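Local structure of Glyoxalase/bleomycin resistance protein/dioxygenase (3RRI) at residues A[13-18]-A[52-57]; A[91-96]-A[113-118]. The protein probably acts as a metal-dependent dioxygenase or related enzyme of the vicinal oxygen chelate (glyoxalase/bleomycin resistance) superfamily, though its substrate is not established. All blocks are in the same frame, centred on the assembly; numbering follows the deposited sequence.

Interaction 1 (A[13-18]-A[52-57]); sequences LAIPAR and LVCHLS
Leu13 and Leu52 lie side by side on one face of a parallel strand pair, with Leu13 CD2 3.8 Å from Leu52 CD1. In both residues CG is anti to the backbone N (chi1 -176°), and the two chains point the same way. Leu52 CD1 is the bump here. It fits between Leu13 and Ile15, whose side chain crosses that of Leu52 at about a right angle and brings Ile15 CD1 to 3.9 Å from Leu52 CD1. The same Ile15 methyl meets Cys54 SG at 4.1 Å. Further on, the small Ala17 CB rests 3.9 Å from Cys54 CB. Tyr27 of helix 20-30 and Phe71 cover this face.

The other face carries Ala14, Pro16, Val53 and His55. The His55 ring leans back along its own strand, so that Val53 CG1 sits over one face near the rim. Ala14 CB meets the edge of that ring, 3.4 Å from CD2. Pro16 CB packs on Ser57 CB. Tyr67, Pro68 and His70 of the second subunit approach this side.

Five backbone hydrogen bonds join the strands in parallel register. His55 N to Ile15 O is the straightest, at 174°. Parallel pairing of first and fourth strands, with helix 20-30 on one face, is the hallmark of this superfamily's βαβββ module. The five bonds satisfy the inward-facing backbone groups of the two strands within a buried, largely apolar contact.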
loop_
_atom_site.group_PDB
_atom_site.type_symbol
_atom_site.label_atom_id
_atom_site.label_comp_id
_atom_site.label_asym_id
_atom_site.label_seq_id
_atom_site.Cartn_x
_atom_site.Cartn_y
_atom_site.Cartn_z
ATOM N N LEU A 13 -3.725 20.493 -13.370
ATOM C CA LEU A 13 -3.330 21.831 -13.727
ATOM C C LEU A 13 -3.709 22.140 -15.169
ATOM O O LEU A 13 -3.541 21.307 -16.040
ATOM C CB LEU A 13 -1.791 21.972 -13.596
ATOM C CG LEU A 13 -1.285 23.362 -13.858
ATOM C CD1 LEU A 13 -1.731 24.416 -12.854
ATOM C CD2 LEU A 13 0.296 23.305 -13.925
ATOM N N ALA A 14 -4.184 23.376 -15.401
ATOM C CA ALA A 14 -4.398 23.873 -16.732
ATOM C C ALA A 14 -3.367 24.992 -17.028
ATOM O O ALA A 14 -3.144 25.867 -16.209
ATOM C CB ALA A 14 -5.880 24.423 -16.829
ATOM N N ILE A 15 -2.813 24.940 -18.229
ATOM C CA ILE A 15 -1.848 25.921 -18.685
ATOM C C ILE A 15 -2.180 26.233 -20.151
ATOM O O ILE A 15 -2.775 25.399 -20.866
ATOM C CB ILE A 15 -0.394 25.383 -18.608
ATOM C CG1 ILE A 15 -0.237 24.066 -19.402
ATOM C CG2 ILE A 15 0.069 25.287 -17.142
ATOM C CD1 ILE A 15 1.282 23.629 -19.497
ATOM N N PRO A 16 -1.739 27.412 -20.626
ATOM C CA PRO A 16 -1.911 27.719 -22.025
ATOM C C PRO A 16 -0.905 27.017 -22.962
ATOM O O PRO A 16 0.267 26.821 -22.593
ATOM C CB PRO A 16 -1.692 29.228 -22.069
ATOM C CG PRO A 16 -0.826 29.517 -20.953
ATOM C CD PRO A 16 -1.090 28.490 -19.885
ATOM N N ALA A 17 -1.373 26.649 -24.146
ATOM C CA ALA A 17 -0.539 26.151 -25.240
ATOM C C ALA A 17 -0.888 26.958 -26.465
ATOM O O ALA A 17 -2.043 27.008 -26.853
ATOM C CB ALA A 17 -0.802 24.689 -25.507
ATOM N N ARG A 18 0.097 27.565 -27.104
ATOM C CA ARG A 18 -0.160 28.322 -28.335
ATOM C C ARG A 18 -0.518 27.427 -29.527
ATOM O O ARG A 18 -1.129 27.884 -30.502
ATOM C CB ARG A 18 1.047 29.196 -28.650
ATOM C CG ARG A 18 2.253 28.436 -29.068
ATOM C CD ARG A 18 3.455 29.339 -29.042
ATOM N NE ARG A 18 4.594 28.637 -29.623
ATOM C CZ ARG A 18 5.803 29.172 -29.754
ATOM N NH1 ARG A 18 6.027 30.411 -29.342
ATOM N NH2 ARG A 18 6.782 28.460 -30.322
ATOM N N LEU A 52 -2.132 17.027 -16.513
ATOM C CA LEU A 52 -1.838 18.346 -17.075
ATOM C C LEU A 52 -2.737 18.534 -18.296
ATOM O O LEU A 52 -2.873 17.637 -19.108
ATOM C CB LEU A 52 -0.348 18.432 -17.478
ATOM C CG LEU A 52 0.098 19.788 -17.986
ATOM C CD1 LEU A 52 0.049 20.912 -16.924
ATOM C CD2 LEU A 52 1.556 19.628 -18.562
ATOM N N VAL A 53 -3.357 19.704 -18.419
ATOM C CA VAL A 53 -4.202 20.006 -19.554
ATOM C C VAL A 53 -3.641 21.273 -20.186
ATOM O O VAL A 53 -3.514 22.317 -19.527
ATOM C CB VAL A 53 -5.678 20.242 -19.171
ATOM C CG1 VAL A 53 -6.461 20.581 -20.408
ATOM C CG2 VAL A 53 -6.336 19.026 -18.413
ATOM N N CYS A 54 -3.305 21.139 -21.470
ATOM C CA CYS A 54 -2.818 22.238 -22.272
ATOM C C CYS A 54 -3.992 22.771 -23.079
ATOM O O CYS A 54 -4.562 22.065 -23.947
ATOM C CB CYS A 54 -1.752 21.740 -23.216
ATOM S SG CYS A 54 -0.199 21.177 -22.446
ATOM N N HIS A 55 -4.359 23.999 -22.759
ATOM C CA HIS A 55 -5.477 24.685 -23.409
ATOM C C HIS A 55 -5.009 25.591 -24.559
ATOM O O HIS A 55 -4.141 26.464 -24.348
ATOM C CB HIS A 55 -6.209 25.539 -22.389
ATOM C CG HIS A 55 -6.955 24.748 -21.383
ATOM N ND1 HIS A 55 -8.223 24.258 -21.614
ATOM C CD2 HIS A 55 -6.599 24.337 -20.146
ATOM C CE1 HIS A 55 -8.609 23.572 -20.551
ATOM N NE2 HIS A 55 -7.648 23.618 -19.643
ATOM N N LEU A 56 -5.594 25.409 -25.745
ATOM C CA LEU A 56 -5.254 26.228 -26.908
ATOM C C LEU A 56 -5.597 27.681 -26.589
ATOM O O LEU A 56 -6.774 28.025 -26.326
ATOM C CB LEU A 56 -5.991 25.744 -28.149
ATOM C CG LEU A 56 -5.746 26.562 -29.432
ATOM C CD1 LEU A 56 -4.260 26.407 -29.882
ATOM C CD2 LEU A 56 -6.729 26.131 -30.510
ATOM N N SER A 57 -4.588 28.540 -26.581
ATOM C CA SER A 57 -4.746 29.887 -26.042
ATOM C C SER A 57 -3.648 30.845 -26.527
ATOM O O SER A 57 -2.484 30.447 -26.742
ATOM C CB SER A 57 -4.729 29.857 -24.512
ATOM O OG SER A 57 -4.826 31.147 -23.951
#

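Interaction 2 (A[91-96]-A[113-118]); sequences RGIPFY and FFLIDP
Phe95 and Leu115 meet face to methyl. Leu115 CD2 stands over the centre of the Phe95 ring, 3.6 Å from the centroid and 5° off the ring normal, a CH-pi contact. Phe95 CG, anti to the carbonyl carbon (chi1 -75°), sits beside the backbone N, and from there the ring runs alongside Leu115.

The aromatic contact is oblique. Phe95 CE2 comes 3.6 Å from Phe113 CD1, and the ring planes stand at 43°. Phe113 CB lies at the edge of the Phe95 ring, in its plane. Ala88 of helix 78-90 touches both Phe95 and Leu115.

Aliphatic contacts surround these. Ile93 CG2 approaches Leu115 CD1, and Pro94 CB packs against Ile116 CG2 at 3.8 Å. Tyr96 CB meets Phe114 CB at 3.9 Å and also nears Ile116 CB.

Two backbone hydrogen bonds frame the Phe95-Leu115 pair. Ile116 N gives one to Pro94 O (3.1 Å). Tyr96 N gives the other to Phe114 O (2.9 Å). Two CA-H...O contacts reach the same acceptors, from Leu115 CA and Phe95 CA.

Phe95 and Leu115 form a single antiparallel, non-hydrogen-bonded pair, where the chains otherwise run at a steep angle. It joins the start of strand 95-98 to strand 110-116 just after helix 78-90, which ends in a Schellman motif at Gly92. This pairing of neighbouring strands, with helix 78-90 packed against it, fits the βαβββ module of the vicinal oxygen chelate fold.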
loop_
_atom_site.group_PDB
_atom_site.type_symbol
_atom_site.label_atom_id
_atom_site.label_comp_id
_atom_site.label_asym_id
_atom_site.label_seq_id
_atom_site.Cartn_x
_atom_site.Cartn_y
_atom_site.Cartn_z
ATOM N N ARG A 91 17.594 14.255 -24.717
ATOM C CA ARG A 91 16.592 14.560 -25.725
ATOM C C ARG A 91 16.505 16.034 -26.127
ATOM O O ARG A 91 15.685 16.400 -26.960
ATOM C CB ARG A 91 15.236 14.055 -25.249
ATOM C CG ARG A 91 15.198 12.571 -25.174
ATOM C CD ARG A 91 13.784 12.111 -24.852
ATOM N NE ARG A 91 13.665 10.664 -24.836
ATOM C CZ ARG A 91 12.568 10.020 -24.457
ATOM N NH1 ARG A 91 11.506 10.715 -23.984
ATOM N NH2 ARG A 91 12.525 8.687 -24.520
ATOM N N GLY A 92 17.386 16.872 -25.599
ATOM C CA GLY A 92 17.489 18.239 -26.054
ATOM C C GLY A 92 16.319 19.132 -25.646
ATOM O O GLY A 92 15.938 20.044 -26.375
ATOM N N ILE A 93 15.762 18.889 -24.459
ATOM C CA ILE A 93 14.623 19.689 -23.994
ATOM C C ILE A 93 15.148 20.997 -23.445
ATOM O O ILE A 93 16.113 20.994 -22.685
ATOM C CB ILE A 93 13.780 18.984 -22.900
ATOM C CG1 ILE A 93 13.358 17.601 -23.378
ATOM C CG2 ILE A 93 12.561 19.882 -22.540
ATOM C CD1 ILE A 93 12.384 16.855 -22.418
ATOM N N PRO A 94 14.542 22.132 -23.832
ATOM C CA PRO A 94 15.175 23.366 -23.387
ATOM C C PRO A 94 15.102 23.544 -21.890
ATOM O O PRO A 94 14.034 23.361 -21.313
ATOM C CB PRO A 94 14.364 24.477 -24.088
ATOM C CG PRO A 94 13.675 23.821 -25.175
ATOM C CD PRO A 94 13.535 22.362 -24.880
ATOM N N PHE A 95 16.216 23.926 -21.282
ATOM C CA PHE A 95 16.265 24.378 -19.899
ATOM C C PHE A 95 16.111 25.901 -19.797
ATOM O O PHE A 95 16.709 26.662 -20.575
ATOM C CB PHE A 95 17.593 23.985 -19.251
ATOM C CG PHE A 95 17.694 22.530 -18.911
ATOM C CD1 PHE A 95 17.822 21.580 -19.907
ATOM C CD2 PHE A 95 17.655 22.090 -17.596
ATOM C CE1 PHE A 95 17.919 20.204 -19.587
ATOM C CE2 PHE A 95 17.738 20.739 -17.290
ATOM C CZ PHE A 95 17.848 19.797 -18.295
ATOM N N TYR A 96 15.289 26.351 -18.856
ATOM C CA TYR A 96 15.268 27.723 -18.402
ATOM C C TYR A 96 16.372 27.962 -17.384
ATOM O O TYR A 96 17.010 29.032 -17.364
ATOM C CB TYR A 96 13.889 28.059 -17.793
ATOM C CG TYR A 96 13.790 29.471 -17.311
ATOM C CD1 TYR A 96 13.673 30.524 -18.222
ATOM C CD2 TYR A 96 13.840 29.772 -15.952
ATOM C CE1 TYR A 96 13.601 31.841 -17.776
ATOM C CE2 TYR A 96 13.767 31.074 -15.500
ATOM C CZ TYR A 96 13.652 32.100 -16.418
ATOM O OH TYR A 96 13.577 33.394 -15.958
ATOM N N PHE A 113 15.954 21.866 -11.244
ATOM C CA PHE A 113 16.188 22.371 -12.598
ATOM C C PHE A 113 14.852 22.801 -13.185
ATOM O O PHE A 113 13.809 22.311 -12.739
ATOM C CB PHE A 113 16.909 21.372 -13.510
ATOM C CG PHE A 113 16.192 20.062 -13.704
ATOM C CD1 PHE A 113 15.361 19.850 -14.796
ATOM C CD2 PHE A 113 16.387 19.006 -12.823
ATOM C CE1 PHE A 113 14.773 18.625 -15.003
ATOM C CE2 PHE A 113 15.750 17.794 -13.023
ATOM C CZ PHE A 113 14.951 17.620 -14.111
ATOM N N PHE A 114 14.885 23.767 -14.090
ATOM C CA PHE A 114 13.684 24.258 -14.760
ATOM C C PHE A 114 13.761 23.974 -16.249
ATOM O O PHE A 114 14.753 24.341 -16.903
ATOM C CB PHE A 114 13.560 25.762 -14.625
ATOM C CG PHE A 114 13.126 26.259 -13.279
ATOM C CD1 PHE A 114 11.857 26.806 -13.125
ATOM C CD2 PHE A 114 13.969 26.251 -12.199
ATOM C CE1 PHE A 114 11.443 27.321 -11.897
ATOM C CE2 PHE A 114 13.548 26.734 -10.957
ATOM C CZ PHE A 114 12.278 27.283 -10.816
ATOM N N LEU A 115 12.723 23.364 -16.795
ATOM C CA LEU A 115 12.511 23.237 -18.229
ATOM C C LEU A 115 11.533 24.328 -18.670
ATOM O O LEU A 115 10.897 24.974 -17.827
ATOM C CB LEU A 115 11.948 21.868 -18.588
ATOM C CG LEU A 115 12.693 20.657 -18.057
ATOM C CD1 LEU A 115 12.051 19.407 -18.498
ATOM C CD2 LEU A 115 14.192 20.711 -18.522
ATOM N N ILE A 116 11.454 24.567 -19.978
ATOM C CA ILE A 116 10.546 25.596 -20.512
ATOM C C ILE A 116 9.856 25.046 -21.724
ATOM O O ILE A 116 10.482 24.497 -22.632
ATOM C CB ILE A 116 11.294 26.950 -20.768
ATOM C CG1 ILE A 116 10.333 28.059 -21.234
ATOM C CG2 ILE A 116 12.492 26.750 -21.741
ATOM C CD1 ILE A 116 10.948 29.454 -21.296
ATOM N N ASP A 117 8.519 25.085 -21.702
ATOM C CA ASP A 117 7.731 24.576 -22.805
ATOM C C ASP A 117 7.599 25.635 -23.941
ATOM O O ASP A 117 8.053 26.772 -23.782
ATOM C CB ASP A 117 6.399 23.934 -22.319
ATOM C CG ASP A 117 5.233 24.886 -22.186
ATOM O OD1 ASP A 117 5.362 26.068 -22.506
ATOM O OD2 ASP A 117 4.125 24.383 -21.770
ATOM N N PRO A 118 7.038 25.237 -25.090
ATOM C CA PRO A 118 7.068 26.161 -26.242
ATOM C C PRO A 118 6.235 27.433 -26.057
ATOM O O PRO A 118 6.396 28.384 -26.819
ATOM C CB PRO A 118 6.545 25.303 -27.395
ATOM C CG PRO A 118 6.798 23.904 -26.974
ATOM C CD PRO A 118 6.613 23.893 -25.495
#

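From the N terminus, the chain runs through strand 10-17, helix 20-30 and two strands before returning on strand 50-56. Interaction 1 closes that excursion and joins the first and last of these strands. The chain then passes through strand 70-74 and helix 78-90. Interaction 2 closes the later, shorter loop between 91-96 and 113-118, which holds no helix. The two contacts follow in series and neither nest nor cross. Each belongs to a different sheet, and their centres are about 17 Å apart. They still touch: Ile15 CD1 is 3.7 Å from Asp117 OD2. That oxygen is hydrogen-bonded to Tyr27 of helix 20-30, which also packs on interaction 1.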